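Local coordinates for protein VESB protease (Vibrio cholerae, PDB 4LK4) that is secreted and probably acts as a trypsin-like serine endopeptidase of the S1 family, hydrolysing peptide bonds outside the cell, at residues A[44-47]-A[51-54]; A[121-126]-A[236-241]; A[289-294]-A[321-326]. The protein carries 1 engineered substitution. All coordinates share one frame; numbering follows the deposited sequence.

Contact 1. Residues A[44-47]-A[51-54]; sequences SFLG and VLTA
L46 lays its isobutyl end over the CB of L52 within a tight antiparallel beta hairpin of the N-terminal six-stranded barrel, one of the two barrels of the trypsin fold. Its CD1 comes to 3.9 Å from L52 CB, with CG and CD2 scarcely farther, so the touch is spread over the whole branch. The side chains cross at an oblique angle. L46 has CG anti to its carbonyl carbon (chi1 -57°), which directs the branch across to L52, and I106 of strand 105-109 lies beside both leucines.

The backbone fixes this register. S44 and L52 form a hydrogen-bonded antiparallel pair: S44 N donates to L52 O at 2.9 Å and L52 N to S44 O at 2.8 Å. S44 O also receives a CA-H contact from V51 CA at 3.2 Å. The next pair, F45 with V51, is non-hydrogen-bonded, and its side chains project to the sheet face opposite S44 and L52. There V51 CG2 meets the F45 ring at its edge, 4.3 Å from CD1. S44 OG passes 3.6 Å from L52 CB, but its polar partner is Q211 OE1, to which it is hydrogen-bonded, tying the hairpin to strand 211-216 of the other barrel.

In this family, the chain beyond V51-A54 carries the catalytic histidine, so the hairpin leads directly toward the active site. At the turn, the backbone N of G47 sits over the centre of the F45 ring, 3.6 Å above its plane.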
ATOM      1  N   SER A  44       0.006   4.730  -7.809  1.00 39.54           N
ATOM      2  CA  SER A  44       1.058   5.597  -8.299  1.00 40.33           C
ATOM      3  C   SER A  44       2.371   4.822  -8.304  1.00 40.79           C
ATOM      4  O   SER A  44       2.563   3.924  -7.480  1.00 43.55           O
ATOM      5  CB  SER A  44       1.147   6.877  -7.454  1.00 41.57           C
ATOM      6  OG  SER A  44       1.766   6.682  -6.200  1.00 42.50           O
ATOM      7  N   PHE A  45       3.254   5.118  -9.252  1.00 41.37           N
ATOM      8  CA  PHE A  45       4.503   4.376  -9.397  1.00 42.29           C
ATOM      9  C   PHE A  45       5.604   5.083  -8.619  1.00 43.16           C
ATOM     10  O   PHE A  45       5.833   6.261  -8.867  1.00 43.92           O
ATOM     11  CB  PHE A  45       4.876   4.262 -10.879  1.00 42.54           C
ATOM     12  CG  PHE A  45       6.176   3.520 -11.125  1.00 43.60           C
ATOM     13  CD1 PHE A  45       6.396   2.291 -10.560  1.00 42.59           C
ATOM     14  CD2 PHE A  45       7.178   4.065 -11.945  1.00 44.78           C
ATOM     15  CE1 PHE A  45       7.587   1.617 -10.788  1.00 44.29           C
ATOM     16  CE2 PHE A  45       8.368   3.395 -12.170  1.00 45.69           C
ATOM     17  CZ  PHE A  45       8.574   2.174 -11.584  1.00 45.71           C
ATOM     18  N   LEU A  46       6.263   4.400  -7.677  1.00 43.32           N
ATOM     19  CA  LEU A  46       7.280   5.073  -6.830  1.00 44.46           C
ATOM     20  C   LEU A  46       8.699   4.949  -7.367  1.00 47.08           C
ATOM     21  O   LEU A  46       9.614   5.604  -6.875  1.00 47.86           O
ATOM     22  CB  LEU A  46       7.260   4.554  -5.405  1.00 44.43           C
ATOM     23  CG  LEU A  46       5.929   4.662  -4.684  1.00 43.91           C
ATOM     24  CD1 LEU A  46       5.941   3.834  -3.421  1.00 43.90           C
ATOM     25  CD2 LEU A  46       5.620   6.097  -4.340  1.00 44.37           C
ATOM     26  N   GLY A  47       8.884   4.117  -8.386  1.00 48.71           N
ATOM     27  CA  GLY A  47      10.215   3.860  -8.941  1.00 50.83           C
ATOM     28  C   GLY A  47      10.598   2.409  -8.684  1.00 51.71           C
ATOM     29  O   GLY A  47      10.090   1.755  -7.741  1.00 50.46           O
ATOM     30  N   VAL A  51       4.768   0.228  -6.336  1.00 43.11           N
ATOM     31  CA  VAL A  51       3.567   0.994  -6.560  1.00 41.78           C
ATOM     32  C   VAL A  51       2.882   1.278  -5.223  1.00 40.57           C
ATOM     33  O   VAL A  51       2.817   0.414  -4.351  1.00 41.16           O
ATOM     34  CB  VAL A  51       2.624   0.164  -7.413  1.00 42.57           C
ATOM     35  CG1 VAL A  51       1.238   0.770  -7.439  1.00 41.88           C
ATOM     36  CG2 VAL A  51       3.196   0.018  -8.811  1.00 44.57           C
ATOM     37  N   LEU A  52       2.372   2.491  -5.073  1.00 39.58           N
ATOM     38  CA  LEU A  52       1.691   2.935  -3.861  1.00 38.15           C
ATOM     39  C   LEU A  52       0.211   2.924  -4.142  1.00 37.58           C
ATOM     40  O   LEU A  52      -0.233   3.375  -5.219  1.00 37.20           O
ATOM     41  CB  LEU A  52       2.100   4.360  -3.535  1.00 38.12           C
ATOM     42  CG  LEU A  52       1.427   5.018  -2.337  1.00 38.14           C
ATOM     43  CD1 LEU A  52       1.638   4.218  -1.062  1.00 38.42           C
ATOM     44  CD2 LEU A  52       1.925   6.452  -2.156  1.00 38.55           C
ATOM     45  N   THR A  53      -0.559   2.396  -3.205  1.00 38.36           N
ATOM     46  CA  THR A  53      -1.994   2.257  -3.396  1.00 38.06           C
ATOM     47  C   THR A  53      -2.674   2.128  -2.047  1.00 37.73           C
ATOM     48  O   THR A  53      -2.040   2.342  -1.030  1.00 38.67           O
ATOM     49  CB  THR A  53      -2.304   1.056  -4.309  1.00 39.19           C
ATOM     50  OG1 THR A  53      -3.664   1.142  -4.741  1.00 42.31           O
ATOM     51  CG2 THR A  53      -2.140  -0.234  -3.589  1.00 40.40           C
ATOM     52  N   ALA A  54      -3.951   1.783  -2.036  1.00 38.40           N
ATOM     53  CA  ALA A  54      -4.753   1.714  -0.825  1.00 39.66           C
ATOM     54  C   ALA A  54      -4.784   0.265  -0.348  1.00 40.97           C
ATOM     55  O   ALA A  54      -4.805  -0.641  -1.169  1.00 42.77           O
ATOM     56  CB  ALA A  54      -6.158   2.211  -1.123  1.00 39.63           C
TER

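Contact 2. Residues A[121-126]-A[236-241]; sequences AGPATR and YFRDWI
R238 reaches back from the first turn of the C-terminal helix of the trypsin domain and donates a hydrogen bond from NH1 to A121 O, at 2.7 Å. The oxygen lies at the edge of the guanidinium, close to its plane, though the bond is somewhat bent at the hydrogen. From the acceptor's side the geometry is less regular: the nitrogen stands 53° out of the A121 carbonyl plane, above it and not on a lone pair.

The torsions explain the approach. R238 is bent twice, at chi2 (-58°) and chi3 (-50°), and this folding brings the aliphatic part in beside the loop. CD comes within 3.2 Å of A121 O, while CG packs 4.0 Å from P123 N. The carbonyl oxygen is therefore met by both the methylene chain and the guanidinium tip. P123 completes the surface, its CD lying 4.2 Å from R238 NH1 and obliquely placed against the flat group; G122 CA is at the guanidinium edge.

G122 O receives T125 N at 2.9 Å and, weakly, T125 OG1 at 3.3 Å; S235 OG is a further hydrogen-bond partner. S235 OG also bonds R126 N, so this hydroxyl, from the residue just before Y236, bonds both G122 O and R126 N. Preceding the helix, Y236 places CD2 over the centre of the F237 ring.

In the fold, 121-126 belongs to the connection between the two barrels. A121 is backbone-bonded to Q211 at the start of strand 211-216, R126 bonds Q165 at helix 165-172 and touches N233 of strand 229-233, and the first turn of helix 238-243 meets the loop through R238, with W240 stacked on H92, just after strand 82-91.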
ATOM      1  N   ALA A 121       4.881  13.667  -1.267  1.00 50.15           N
ATOM      2  CA  ALA A 121       4.987  14.836  -0.397  1.00 51.75           C
ATOM      3  C   ALA A 121       5.929  14.550   0.800  1.00 53.03           C
ATOM      4  O   ALA A 121       6.016  13.421   1.283  1.00 50.18           O
ATOM      5  CB  ALA A 121       3.615  15.238   0.095  1.00 51.26           C
ATOM      6  N   GLY A 122       6.613  15.597   1.263  1.00 55.41           N
ATOM      7  CA  GLY A 122       7.556  15.509   2.361  1.00 56.12           C
ATOM      8  C   GLY A 122       6.838  15.248   3.662  1.00 56.34           C
ATOM      9  O   GLY A 122       5.670  15.579   3.819  1.00 56.05           O
ATOM     10  N   PRO A 123       7.532  14.650   4.618  1.00 58.38           N
ATOM     11  CA  PRO A 123       6.873  14.374   5.907  1.00 58.70           C
ATOM     12  C   PRO A 123       6.185  15.605   6.526  1.00 59.65           C
ATOM     13  O   PRO A 123       5.154  15.469   7.166  1.00 58.40           O
ATOM     14  CB  PRO A 123       8.024  13.914   6.810  1.00 60.06           C
ATOM     15  CG  PRO A 123       9.177  13.613   5.903  1.00 60.82           C
ATOM     16  CD  PRO A 123       8.964  14.295   4.596  1.00 59.84           C
ATOM     17  N   ALA A 124       6.747  16.793   6.327  1.00 60.40           N
ATOM     18  CA  ALA A 124       6.180  18.004   6.903  1.00 62.08           C
ATOM     19  C   ALA A 124       5.122  18.704   6.029  1.00 61.71           C
ATOM     20  O   ALA A 124       4.512  19.685   6.474  1.00 63.68           O
ATOM     21  CB  ALA A 124       7.305  18.979   7.221  1.00 64.65           C
ATOM     22  N   THR A 125       4.900  18.239   4.801  1.00 59.22           N
ATOM     23  CA  THR A 125       4.090  19.009   3.862  1.00 59.01           C
ATOM     24  C   THR A 125       2.601  19.115   4.251  1.00 58.93           C
ATOM     25  O   THR A 125       2.032  20.189   4.202  1.00 60.01           O
ATOM     26  CB  THR A 125       4.194  18.447   2.438  1.00 57.52           C
ATOM     27  OG1 THR A 125       5.567  18.382   2.038  1.00 57.16           O
ATOM     28  CG2 THR A 125       3.390  19.319   1.445  1.00 56.42           C
ATOM     29  N   ARG A 126       1.977  18.010   4.642  1.00 57.57           N
ATOM     30  CA  ARG A 126       0.534  18.003   4.902  1.00 56.76           C
ATOM     31  C   ARG A 126       0.125  18.968   5.988  1.00 58.68           C
ATOM     32  O   ARG A 126      -0.852  19.703   5.844  1.00 58.03           O
ATOM     33  CB  ARG A 126       0.064  16.615   5.289  1.00 55.58           C
ATOM     34  CG  ARG A 126      -0.994  16.586   6.382  1.00 56.11           C
ATOM     35  CD  ARG A 126      -2.336  16.472   5.767  1.00 54.21           C
ATOM     36  NE  ARG A 126      -3.460  16.735   6.668  1.00 54.41           N
ATOM     37  CZ  ARG A 126      -4.070  17.907   6.771  1.00 54.14           C
ATOM     38  NH1 ARG A 126      -3.599  18.966   6.138  1.00 53.97           N
ATOM     39  NH2 ARG A 126      -5.135  18.025   7.528  1.00 54.57           N
ATOM     40  N   TYR A 236       2.280  11.498   6.488  1.00 48.77           N
ATOM     41  CA  TYR A 236       2.298  10.819   7.760  1.00 47.73           C
ATOM     42  C   TYR A 236       2.914   9.438   7.593  1.00 48.13           C
ATOM     43  O   TYR A 236       3.280   8.815   8.582  1.00 49.08           O
ATOM     44  CB  TYR A 236       0.847  10.741   8.270  1.00 48.04           C
ATOM     45  CG  TYR A 236       0.606   9.994   9.564  1.00 48.15           C
ATOM     46  CD1 TYR A 236       0.766  10.617  10.794  1.00 52.07           C
ATOM     47  CD2 TYR A 236       0.200   8.691   9.555  1.00 48.02           C
ATOM     48  CE1 TYR A 236       0.546   9.942  11.993  1.00 51.69           C
ATOM     49  CE2 TYR A 236      -0.026   7.998  10.740  1.00 50.70           C
ATOM     50  CZ  TYR A 236       0.150   8.639  11.951  1.00 51.97           C
ATOM     51  OH  TYR A 236      -0.082   7.965  13.112  1.00 55.31           O
ATOM     52  N   PHE A 237       2.988   8.943   6.351  1.00 47.17           N
ATOM     53  CA  PHE A 237       3.390   7.558   6.088  1.00 46.43           C
ATOM     54  C   PHE A 237       4.742   7.364   5.375  1.00 47.76           C
ATOM     55  O   PHE A 237       5.075   6.241   4.987  1.00 48.87           O
ATOM     56  CB  PHE A 237       2.254   6.804   5.348  1.00 44.89           C
ATOM     57  CG  PHE A 237       1.154   6.294   6.272  1.00 43.92           C
ATOM     58  CD1 PHE A 237       1.451   5.458   7.333  1.00 43.94           C
ATOM     59  CD2 PHE A 237      -0.165   6.668   6.079  1.00 42.64           C
ATOM     60  CE1 PHE A 237       0.445   5.000   8.177  1.00 44.60           C
ATOM     61  CE2 PHE A 237      -1.164   6.244   6.918  1.00 42.24           C
ATOM     62  CZ  PHE A 237      -0.862   5.397   7.971  1.00 44.79           C
ATOM     63  N   ARG A 238       5.543   8.420   5.256  1.00 48.14           N
ATOM     64  CA  ARG A 238       6.799   8.343   4.518  1.00 48.75           C
ATOM     65  C   ARG A 238       7.739   7.253   5.026  1.00 51.30           C
ATOM     66  O   ARG A 238       8.319   6.518   4.216  1.00 52.62           O
ATOM     67  CB  ARG A 238       7.486   9.699   4.531  1.00 49.79           C
ATOM     68  CG  ARG A 238       6.697  10.788   3.807  1.00 49.84           C
ATOM     69  CD  ARG A 238       6.438  10.400   2.373  1.00 50.20           C
ATOM     70  NE  ARG A 238       7.678   9.969   1.748  1.00 52.18           N
ATOM     71  CZ  ARG A 238       8.553  10.780   1.156  1.00 53.66           C
ATOM     72  NH1 ARG A 238       8.321  12.077   1.067  1.00 54.35           N
ATOM     73  NH2 ARG A 238       9.668  10.279   0.644  1.00 54.26           N
ATOM     74  N   ASP A 239       7.882   7.128   6.349  1.00 51.68           N
ATOM     75  CA  ASP A 239       8.730   6.091   6.910  1.00 53.27           C
ATOM     76  C   ASP A 239       8.185   4.712   6.637  1.00 50.67           C
ATOM     77  O   ASP A 239       8.962   3.776   6.368  1.00 50.61           O
ATOM     78  CB  ASP A 239       8.915   6.253   8.428  1.00 57.16           C
ATOM     79  CG  ASP A 239       9.733   7.478   8.789  1.00 60.47           C
ATOM     80  OD1 ASP A 239      10.335   8.110   7.894  1.00 62.84           O
ATOM     81  OD2 ASP A 239       9.752   7.817   9.972  1.00 64.87           O
ATOM     82  N   TRP A 240       6.867   4.557   6.733  1.00 46.60           N
ATOM     83  CA  TRP A 240       6.297   3.235   6.494  1.00 44.79           C
ATOM     84  C   TRP A 240       6.557   2.833   5.043  1.00 44.34           C
ATOM     85  O   TRP A 240       6.913   1.685   4.748  1.00 43.98           O
ATOM     86  CB  TRP A 240       4.811   3.196   6.851  1.00 43.97           C
ATOM     87  CG  TRP A 240       4.231   1.853   6.648  1.00 43.84           C
ATOM     88  CD1 TRP A 240       4.175   0.840   7.564  1.00 44.91           C
ATOM     89  CD2 TRP A 240       3.662   1.343   5.440  1.00 42.60           C
ATOM     90  NE1 TRP A 240       3.588  -0.268   7.000  1.00 44.75           N
ATOM     91  CE2 TRP A 240       3.273   0.014   5.694  1.00 42.98           C
ATOM     92  CE3 TRP A 240       3.463   1.874   4.154  1.00 42.06           C
ATOM     93  CZ2 TRP A 240       2.689  -0.788   4.724  1.00 42.03           C
ATOM     94  CZ3 TRP A 240       2.894   1.076   3.199  1.00 41.02           C
ATOM     95  CH2 TRP A 240       2.514  -0.249   3.492  1.00 41.78           C
ATOM     96  N   ILE A 241       6.437   3.810   4.148  1.00 43.26           N
ATOM     97  CA  ILE A 241       6.645   3.577   2.724  1.00 43.35           C
ATOM     98  C   ILE A 241       8.095   3.224   2.445  1.00 44.69           C
ATOM     99  O   ILE A 241       8.380   2.300   1.717  1.00 44.92           O
ATOM    100  CB  ILE A 241       6.243   4.810   1.883  1.00 42.53           C
ATOM    101  CG1 ILE A 241       4.730   4.988   1.968  1.00 41.54           C
ATOM    102  CG2 ILE A 241       6.656   4.645   0.416  1.00 42.62           C
ATOM    103  CD1 ILE A 241       4.251   6.366   1.619  1.00 41.44           C
TER

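Contact 3. Residues A[289-294]-A[321-326]; sequences PADFSV and HYRQYQ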
ATOM      1  N   PRO A 289       4.479 -14.853  22.893  1.00 85.74           N
ATOM      2  CA  PRO A 289       4.168 -15.823  23.967  1.00 89.25           C
ATOM      3  C   PRO A 289       4.581 -17.274  23.686  1.00 89.66           C
ATOM      4  O   PRO A 289       5.217 -17.578  22.657  1.00 86.89           O
ATOM      5  CB  PRO A 289       2.638 -15.731  24.134  1.00 90.25           C
ATOM      6  CG  PRO A 289       2.148 -14.707  23.182  1.00 86.85           C
ATOM      7  CD  PRO A 289       3.269 -14.259  22.294  1.00 83.78           C
ATOM      8  N   ALA A 290       4.196 -18.142  24.618  1.00 91.91           N
ATOM      9  CA  ALA A 290       4.471 -19.575  24.557  1.00 93.59           C
ATOM     10  C   ALA A 290       3.703 -20.291  23.455  1.00 92.06           C
ATOM     11  O   ALA A 290       4.178 -21.284  22.929  1.00 91.82           O
ATOM     12  CB  ALA A 290       4.154 -20.211  25.892  1.00 98.01           C
ATOM     13  N   ASP A 291       2.515 -19.795  23.120  1.00 91.68           N
ATOM     14  CA  ASP A 291       1.775 -20.279  21.952  1.00 91.27           C
ATOM     15  C   ASP A 291       2.627 -20.281  20.684  1.00 87.21           C
ATOM     16  O   ASP A 291       2.488 -21.149  19.824  1.00 87.26           O
ATOM     17  CB  ASP A 291       0.585 -19.362  21.657  1.00 91.90           C
ATOM     18  CG  ASP A 291      -0.447 -19.348  22.756  1.00 97.38           C
ATOM     19  OD1 ASP A 291      -0.622 -20.375  23.431  1.00101.00           O
ATOM     20  OD2 ASP A 291      -1.100 -18.296  22.923  1.00 99.71           O
ATOM     21  N   PHE A 292       3.470 -19.266  20.544  1.00 83.64           N
ATOM     22  CA  PHE A 292       4.237 -19.081  19.329  1.00 78.76           C
ATOM     23  C   PHE A 292       5.565 -19.792  19.471  1.00 78.26           C
ATOM     24  O   PHE A 292       6.104 -19.871  20.550  1.00 81.60           O
ATOM     25  CB  PHE A 292       4.433 -17.594  19.075  1.00 76.22           C
ATOM     26  CG  PHE A 292       5.251 -17.288  17.871  1.00 73.33           C
ATOM     27  CD1 PHE A 292       6.633 -17.224  17.958  1.00 73.61           C
ATOM     28  CD2 PHE A 292       4.642 -17.050  16.648  1.00 71.78           C
ATOM     29  CE1 PHE A 292       7.398 -16.941  16.843  1.00 71.19           C
ATOM     30  CE2 PHE A 292       5.400 -16.758  15.528  1.00 69.39           C
ATOM     31  CZ  PHE A 292       6.781 -16.707  15.628  1.00 69.50           C
ATOM     32  N   SER A 293       6.063 -20.338  18.375  1.00 76.24           N
ATOM     33  CA  SER A 293       7.325 -21.054  18.378  1.00 77.07           C
ATOM     34  C   SER A 293       7.931 -21.017  16.975  1.00 73.97           C
ATOM     35  O   SER A 293       7.218 -20.846  15.991  1.00 70.82           O
ATOM     36  CB  SER A 293       7.133 -22.498  18.888  1.00 81.95           C
ATOM     37  OG  SER A 293       6.021 -23.171  18.286  1.00 83.48           O
ATOM     38  N   VAL A 294       9.253 -21.139  16.899  1.00 74.63           N
ATOM     39  CA  VAL A 294       9.974 -21.180  15.632  1.00 73.60           C
ATOM     40  C   VAL A 294      10.437 -22.602  15.374  1.00 77.10           C
ATOM     41  O   VAL A 294      11.358 -23.066  16.009  1.00 80.97           O
ATOM     42  CB  VAL A 294      11.224 -20.278  15.671  1.00 72.37           C
ATOM     43  CG1 VAL A 294      11.999 -20.359  14.355  1.00 71.16           C
ATOM     44  CG2 VAL A 294      10.822 -18.852  15.982  1.00 70.22           C
ATOM     45  N   HIS A 321      -6.864 -22.663  22.696  1.00101.11           N
ATOM     46  CA  HIS A 321      -8.065 -21.956  23.144  1.00102.64           C
ATOM     47  C   HIS A 321      -8.880 -21.460  21.969  1.00100.48           C
ATOM     48  O   HIS A 321      -8.433 -21.480  20.816  1.00 94.92           O
ATOM     49  CB  HIS A 321      -7.700 -20.736  23.985  1.00103.36           C
ATOM     50  CG  HIS A 321      -6.854 -21.050  25.169  1.00107.38           C
ATOM     51  ND1 HIS A 321      -5.476 -21.008  25.131  1.00106.24           N
ATOM     52  CD2 HIS A 321      -7.188 -21.411  26.428  1.00112.63           C
ATOM     53  CE1 HIS A 321      -4.998 -21.335  26.317  1.00110.13           C
ATOM     54  NE2 HIS A 321      -6.017 -21.583  27.121  1.00114.68           N
ATOM     55  N   TYR A 322     -10.069 -20.966  22.301  1.00103.79           N
ATOM     56  CA  TYR A 322     -11.016 -20.443  21.331  1.00102.63           C
ATOM     57  C   TYR A 322     -10.919 -18.931  21.255  1.00100.96           C
ATOM     58  O   TYR A 322     -11.499 -18.219  22.076  1.00103.32           O
ATOM     59  CB  TYR A 322     -12.440 -20.858  21.726  1.00107.08           C
ATOM     60  CG  TYR A 322     -12.706 -22.342  21.574  1.00108.49           C
ATOM     61  CD1 TYR A 322     -12.440 -22.984  20.367  1.00106.26           C
ATOM     62  CD2 TYR A 322     -13.240 -23.091  22.615  1.00112.92           C
ATOM     63  CE1 TYR A 322     -12.685 -24.323  20.196  1.00108.52           C
ATOM     64  CE2 TYR A 322     -13.489 -24.449  22.455  1.00115.60           C
ATOM     65  CZ  TYR A 322     -13.205 -25.051  21.239  1.00113.69           C
ATOM     66  OH  TYR A 322     -13.427 -26.382  21.032  1.00115.76           O
ATOM     67  N   ARG A 323     -10.191 -18.441  20.257  1.00 98.46           N
ATOM     68  CA  ARG A 323      -9.947 -17.007  20.121  1.00 96.29           C
ATOM     69  C   ARG A 323      -9.239 -16.664  18.808  1.00 91.38           C
ATOM     70  O   ARG A 323      -8.935 -17.541  17.997  1.00 89.43           O
ATOM     71  CB  ARG A 323      -9.131 -16.489  21.320  1.00 98.24           C
ATOM     72  CG  ARG A 323      -7.814 -17.214  21.575  1.00 98.68           C
ATOM     73  CD  ARG A 323      -7.149 -16.684  22.841  1.00102.20           C
ATOM     74  NE  ARG A 323      -5.685 -16.611  22.752  1.00102.34           N
ATOM     75  CZ  ARG A 323      -5.003 -15.747  21.988  1.00101.03           C
ATOM     76  NH1 ARG A 323      -5.635 -14.883  21.200  1.00 98.71           N
ATOM     77  NH2 ARG A 323      -3.671 -15.753  21.991  1.00100.97           N
ATOM     78  N   GLN A 324      -9.006 -15.374  18.602  1.00 89.64           N
ATOM     79  CA  GLN A 324      -8.217 -14.912  17.480  1.00 86.02           C
ATOM     80  C   GLN A 324      -6.749 -14.868  17.836  1.00 81.27           C
ATOM     81  O   GLN A 324      -6.367 -14.275  18.833  1.00 81.95           O
ATOM     82  CB  GLN A 324      -8.627 -13.514  17.107  1.00 88.93           C
ATOM     83  CG  GLN A 324     -10.113 -13.357  16.883  1.00 95.00           C
ATOM     84  CD  GLN A 324     -10.415 -12.135  16.032  1.00 96.42           C
ATOM     85  OE1 GLN A 324      -9.915 -12.005  14.901  1.00 93.79           O
ATOM     86  NE2 GLN A 324     -11.214 -11.220  16.579  1.00100.04           N
ATOM     87  N   TYR A 325      -5.928 -15.479  17.003  1.00 75.83           N
ATOM     88  CA  TYR A 325      -4.494 -15.417  17.173  1.00 72.47           C
ATOM     89  C   TYR A 325      -3.946 -14.487  16.111  1.00 68.42           C
ATOM     90  O   TYR A 325      -4.260 -14.626  14.935  1.00 65.87           O
ATOM     91  CB  TYR A 325      -3.863 -16.810  17.029  1.00 72.67           C
ATOM     92  CG  TYR A 325      -4.227 -17.767  18.134  1.00 75.59           C
ATOM     93  CD1 TYR A 325      -5.473 -18.405  18.159  1.00 77.49           C
ATOM     94  CD2 TYR A 325      -3.322 -18.059  19.155  1.00 77.34           C
ATOM     95  CE1 TYR A 325      -5.798 -19.294  19.174  1.00 80.47           C
ATOM     96  CE2 TYR A 325      -3.643 -18.955  20.170  1.00 79.73           C
ATOM     97  CZ  TYR A 325      -4.879 -19.562  20.173  1.00 81.36           C
ATOM     98  OH  TYR A 325      -5.195 -20.431  21.178  1.00 85.49           O
ATOM     99  N   GLN A 326      -3.140 -13.525  16.542  1.00 67.25           N
ATOM    100  CA  GLN A 326      -2.458 -12.639  15.634  1.00 64.22           C
ATOM    101  C   GLN A 326      -1.104 -12.288  16.186  1.00 64.04           C
ATOM    102  O   GLN A 326      -0.995 -11.466  17.101  1.00 66.25           O
ATOM    103  CB  GLN A 326      -3.256 -11.358  15.421  1.00 64.76           C
ATOM    104  CG  GLN A 326      -2.713 -10.511  14.279  1.00 61.93           C
ATOM    105  CD  GLN A 326      -3.493  -9.232  14.098  1.00 62.78           C
ATOM    106  OE1 GLN A 326      -4.350  -9.134  13.213  1.00 63.89           O
ATOM    107  NE2 GLN A 326      -3.219  -8.251  14.943  1.00 62.91           N
TER
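D291 and R323 extend toward each other from opposite directions near one end of the C-terminal Ig-like domain, with the ring of Y325 forming the third member of the group. OD2 of D291 stands 3.7 Å from R323 NH2, a long salt bridge. It comes at the guanidinium edge, near that plane, yet the carboxylate is turned 46° against it, so the two groups do not form a flat, two-pronged pair.

The same OD2 faces the edge of Y325, 3.8 Å from CE2 and close to the ring plane, a placement that is probably favourable, since the C-H rim of an aromatic ring carries partial positive charge. Here the side chains cross at about a right angle, and the carboxylate is tilted 70° to the ring.

R323 in turn lies over a face of Y325: its CZ is 3.9 Å above the ring plane, displaced toward the rim. Placing CG between the backbone N and the carbonyl carbon (chi1 55°) folds the arginine back over the ring two residues later in the chain.

D291 leads into strand 292-297 and Y325 lies on strand 324-335. Both also reach strand 310-319, the sheet neighbour of 292-297: D291 by backbone bonding with D318, Y325 by packing on V317 and A319. At the far end of the ring, Y325 OH accepts a hydrogen bond from H321 N at 3.2 Å.

From the N terminus, the chain first closes contact 1, a hairpin with only three residues between 44-47 and 51-54. Contact 2 closes a much longer loop: 109 residues, including most strands of the second barrel, separate 121-126 from 236-241, and the contact returns the C-terminal helix to the inter-barrel connection. Contact 3 then closes a 26-residue excursion within the Ig-like domain. The three follow in series, none nested or crossing. Contacts 1 and 2 touch where L46 CD1 packs 4.0 Å from I241 CG2, joining hairpin to helix. Contact 3 stands apart, its centre about 34 Å from each of the other two centres.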